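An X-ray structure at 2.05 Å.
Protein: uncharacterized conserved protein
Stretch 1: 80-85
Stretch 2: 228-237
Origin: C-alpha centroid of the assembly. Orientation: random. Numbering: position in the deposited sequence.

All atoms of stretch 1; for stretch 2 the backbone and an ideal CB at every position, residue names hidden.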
# COMPACT_ATOMS: atom_id res chain seq x y z
N LYS A 80 -6.82 0.33 3.19
CA LYS A 80 -5.69 1.19 3.53
C LYS A 80 -4.96 1.56 2.24
O LYS A 80 -4.56 0.69 1.49
CB LYS A 80 -4.78 0.47 4.52
CG LYS A 80 -5.47 0.17 5.86
CD LYS A 80 -5.47 1.39 6.77
CE LYS A 80 -6.25 1.13 8.06
NZ LYS A 80 -6.10 2.27 9.02
N LEU A 81 -4.82 2.86 1.99
CA LEU A 81 -4.15 3.36 0.80
C LEU A 81 -2.64 3.48 0.97
O LEU A 81 -1.87 3.24 0.04
CB LEU A 81 -4.68 4.75 0.47
CG LEU A 81 -5.86 4.82 -0.48
CD1 LEU A 81 -6.20 6.27 -0.77
CD2 LEU A 81 -5.50 4.09 -1.75
N MSE A 82 -2.22 3.90 2.16
CA MSE A 82 -0.82 4.20 2.39
C MSE A 82 -0.62 4.52 3.87
O MSE A 82 -1.57 4.91 4.56
CB MSE A 82 -0.40 5.40 1.53
CG MSE A 82 -0.95 6.73 2.03
SE MSE A 82 -0.51 8.30 0.91
CE MSE A 82 -2.21 8.45 0.03
N TYR A 83 0.60 4.31 4.37
CA TYR A 83 0.93 4.70 5.73
C TYR A 83 2.01 5.78 5.70
O TYR A 83 3.18 5.46 5.52
CB TYR A 83 1.43 3.50 6.54
CG TYR A 83 0.40 2.41 6.74
CD1 TYR A 83 -0.36 2.35 7.90
CD2 TYR A 83 0.18 1.44 5.76
CE1 TYR A 83 -1.32 1.37 8.08
CE2 TYR A 83 -0.76 0.46 5.94
CZ TYR A 83 -1.51 0.42 7.10
OH TYR A 83 -2.45 -0.57 7.28
N ASN A 84 1.62 7.04 5.86
CA ASN A 84 2.59 8.15 5.94
C ASN A 84 3.30 8.20 7.29
O ASN A 84 2.66 8.41 8.32
CB ASN A 84 1.89 9.48 5.67
CG ASN A 84 1.85 9.83 4.21
OD1 ASN A 84 2.52 9.19 3.39
ND2 ASN A 84 1.08 10.86 3.87
N ASP A 85 4.62 8.06 7.26
CA ASP A 85 5.43 7.83 8.46
C ASP A 85 6.63 8.78 8.41
O ASP A 85 7.59 8.55 7.68
CB ASP A 85 5.87 6.35 8.45
CG ASP A 85 6.78 5.98 9.61
OD1 ASP A 85 6.77 6.68 10.65
OD2 ASP A 85 7.49 4.96 9.47
N UNK A 228 -2.49 2.35 -9.59
CA UNK A 228 -2.76 3.46 -8.71
C UNK A 228 -1.64 3.63 -7.69
O UNK A 228 -1.23 4.76 -7.37
CB UNK A 228 -4.10 3.26 -8.00
N UNK A 229 -1.16 2.50 -7.19
CA UNK A 229 -0.09 2.48 -6.19
C UNK A 229 1.18 3.12 -6.74
O UNK A 229 1.87 3.84 -6.02
CB UNK A 229 0.20 1.05 -5.74
N UNK A 230 1.49 2.85 -8.00
CA UNK A 230 2.66 3.48 -8.63
C UNK A 230 2.58 5.00 -8.50
O UNK A 230 3.57 5.67 -8.13
CB UNK A 230 2.76 3.08 -10.10
N UNK A 231 1.40 5.55 -8.78
CA UNK A 231 1.22 7.00 -8.71
C UNK A 231 1.23 7.54 -7.29
O UNK A 231 1.81 8.60 -7.03
CB UNK A 231 -0.09 7.39 -9.39
N UNK A 232 0.58 6.82 -6.38
CA UNK A 232 0.60 7.18 -4.96
C UNK A 232 2.04 7.20 -4.42
O UNK A 232 2.45 8.15 -3.72
CB UNK A 232 -0.25 6.20 -4.15
N UNK A 233 2.80 6.17 -4.74
CA UNK A 233 4.19 6.10 -4.31
C UNK A 233 4.99 7.22 -4.93
O UNK A 233 5.78 7.88 -4.25
CB UNK A 233 4.80 4.75 -4.67
N UNK A 234 4.80 7.44 -6.23
CA UNK A 234 5.48 8.52 -6.92
C UNK A 234 5.28 9.83 -6.17
O UNK A 234 6.21 10.61 -6.00
CB UNK A 234 4.98 8.64 -8.36
N UNK A 235 4.06 10.05 -5.70
CA UNK A 235 3.75 11.25 -4.95
C UNK A 235 4.44 11.28 -3.58
O UNK A 235 4.81 12.35 -3.09
CB UNK A 235 2.23 11.37 -4.77
N UNK A 236 4.61 10.11 -2.95
CA UNK A 236 5.18 10.05 -1.59
C UNK A 236 6.70 10.18 -1.59
O UNK A 236 7.31 10.52 -0.57
CB UNK A 236 4.78 8.74 -0.91
N UNK A 237 7.34 9.88 -2.71
CA UNK A 237 8.79 9.86 -2.74
C UNK A 237 9.35 11.22 -2.34
O UNK A 237 8.75 12.27 -2.64
OXT UNK A 237 10.39 11.31 -1.68
CB UNK A 237 9.29 9.46 -4.13

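Strand 80-85 and helix 228-236 run nearly parallel, their N-to-C directions 20° apart and their axes 9.7 Å apart at closest approach. Side chains must fill that gap.

Position 228 has helical angles (-69/-41) and nothing of the strand within 5.5 Å of its ideal CB. Stretch 1 sets no preference; the residue is Gly228.

At 229 the CA-to-CB bond points sideways, so only a long side chain could reach the strand, where Leu81 offers a carbonyl and a methyl. Gln, Met, Lys or Arg would all be plausible. It is Gln229: with chi1 and chi2 both m, its end comes nearer the strand, bringing NE2 to 3.6 Å from Leu81 O and 4.3 Å from Leu81 CD2. The approach to Leu81 O is not a hydrogen bond; NE2 is satisfied elsewhere in the structure.

Positions 230 and 231 are out of reach, and the strand restricts neither; they are Glu230, extended with chi1 and chi2 both t, and Leu231.

At 232 the CA-to-CB bond points toward the strand, and the ideal CB lies 5.1 Å from Met82 CE and 5.4 Å from Leu81 O. The surroundings are largely apolar and the space is moderate, suiting Val, Ile, Leu or Met. Ile232 fills it in two directions: CD1 packs 3.8 Å from Leu81 CD2, while CG2 lies 4.1 Å from Met82 CE.

Position 233 points sideways with no strand atom near its CB, so many residues would fit; the end of Asn233 comes nearer, yet its OD1 is still 6.2 Å from Met82 CB. Position 234 is out of reach, open to any helix-compatible residue. It is Gly234.

Position 235 points toward the strand, but its ideal CB has no strand neighbour within 5.5 Å. Small or large residues could be accommodated; CD2 of Phe235, with chi1 t, remains 5.7 Å from Met82 SE.

At 236 the bond again points toward the strand, with Asn84 OD1 4.9 Å from the ideal CB and Tyr83 O farther along. Two acceptors beyond a selenomethionine favour a long donor, Arg or Lys, although Gln is conceivable. Arg236 runs its CD past Met82 SE (3.8 Å) and donates a weak hydrogen bond from NE to Asn84 OD1 (3.3 Å, 154°). Met82 CB and Tyr83 N lie over one guanidinium face. NH2 is 2.8 Å from Tyr83 O, but the angle is too poor for a hydrogen bond. Water 1 accepts from Asp85 N (2.8 Å) and weakly from Arg236 NH2 (3.2 Å), bridging the stretches.

Position 237 is out of reach; Leu237 carries the C-terminal carboxylate.

Stretch 2, residues 228-237: GQELINGFRL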
# COMPACT_ATOMS: atom_id res chain seq x y z
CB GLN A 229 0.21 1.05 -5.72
CG GLN A 229 -0.89 0.48 -4.81
CD GLN A 229 -0.99 1.23 -3.49
OE1 GLN A 229 -0.03 1.27 -2.71
NE2 GLN A 229 -2.15 1.82 -3.23
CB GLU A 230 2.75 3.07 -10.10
CG GLU A 230 4.03 3.48 -10.82
CD GLU A 230 4.06 3.02 -12.27
OE1 GLU A 230 3.02 2.52 -12.75
OE2 GLU A 230 5.12 3.14 -12.92
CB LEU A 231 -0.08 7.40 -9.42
CG LEU A 231 -0.00 7.03 -10.90
CD1 LEU A 231 -1.37 7.11 -11.58
CD2 LEU A 231 1.03 7.90 -11.57
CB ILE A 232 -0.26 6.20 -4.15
CG1 ILE A 232 -1.74 6.41 -4.48
CG2 ILE A 232 -0.01 6.34 -2.64
CD1 ILE A 232 -2.65 5.38 -3.86
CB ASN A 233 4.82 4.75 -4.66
CG ASN A 233 4.29 3.63 -3.81
OD1 ASN A 233 3.92 3.85 -2.64
ND2 ASN A 233 4.24 2.42 -4.37
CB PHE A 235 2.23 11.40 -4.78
CG PHE A 235 1.83 12.54 -3.88
CD1 PHE A 235 1.79 13.84 -4.37
CD2 PHE A 235 1.49 12.31 -2.56
CE1 PHE A 235 1.41 14.89 -3.54
CE2 PHE A 235 1.11 13.36 -1.72
CZ PHE A 235 1.07 14.65 -2.21
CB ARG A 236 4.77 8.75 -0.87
CG ARG A 236 3.25 8.53 -0.71
CD ARG A 236 2.93 7.10 -0.25
NE ARG A 236 3.37 6.88 1.12
CZ ARG A 236 3.73 5.71 1.63
NH1 ARG A 236 3.69 4.61 0.88
NH2 ARG A 236 4.14 5.63 2.89
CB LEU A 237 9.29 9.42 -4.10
CG LEU A 237 9.00 7.95 -4.44
CD1 LEU A 237 9.30 7.68 -5.91
CD2 LEU A 237 9.80 7.01 -3.55
O HOH W 1 5.91 7.52 4.83
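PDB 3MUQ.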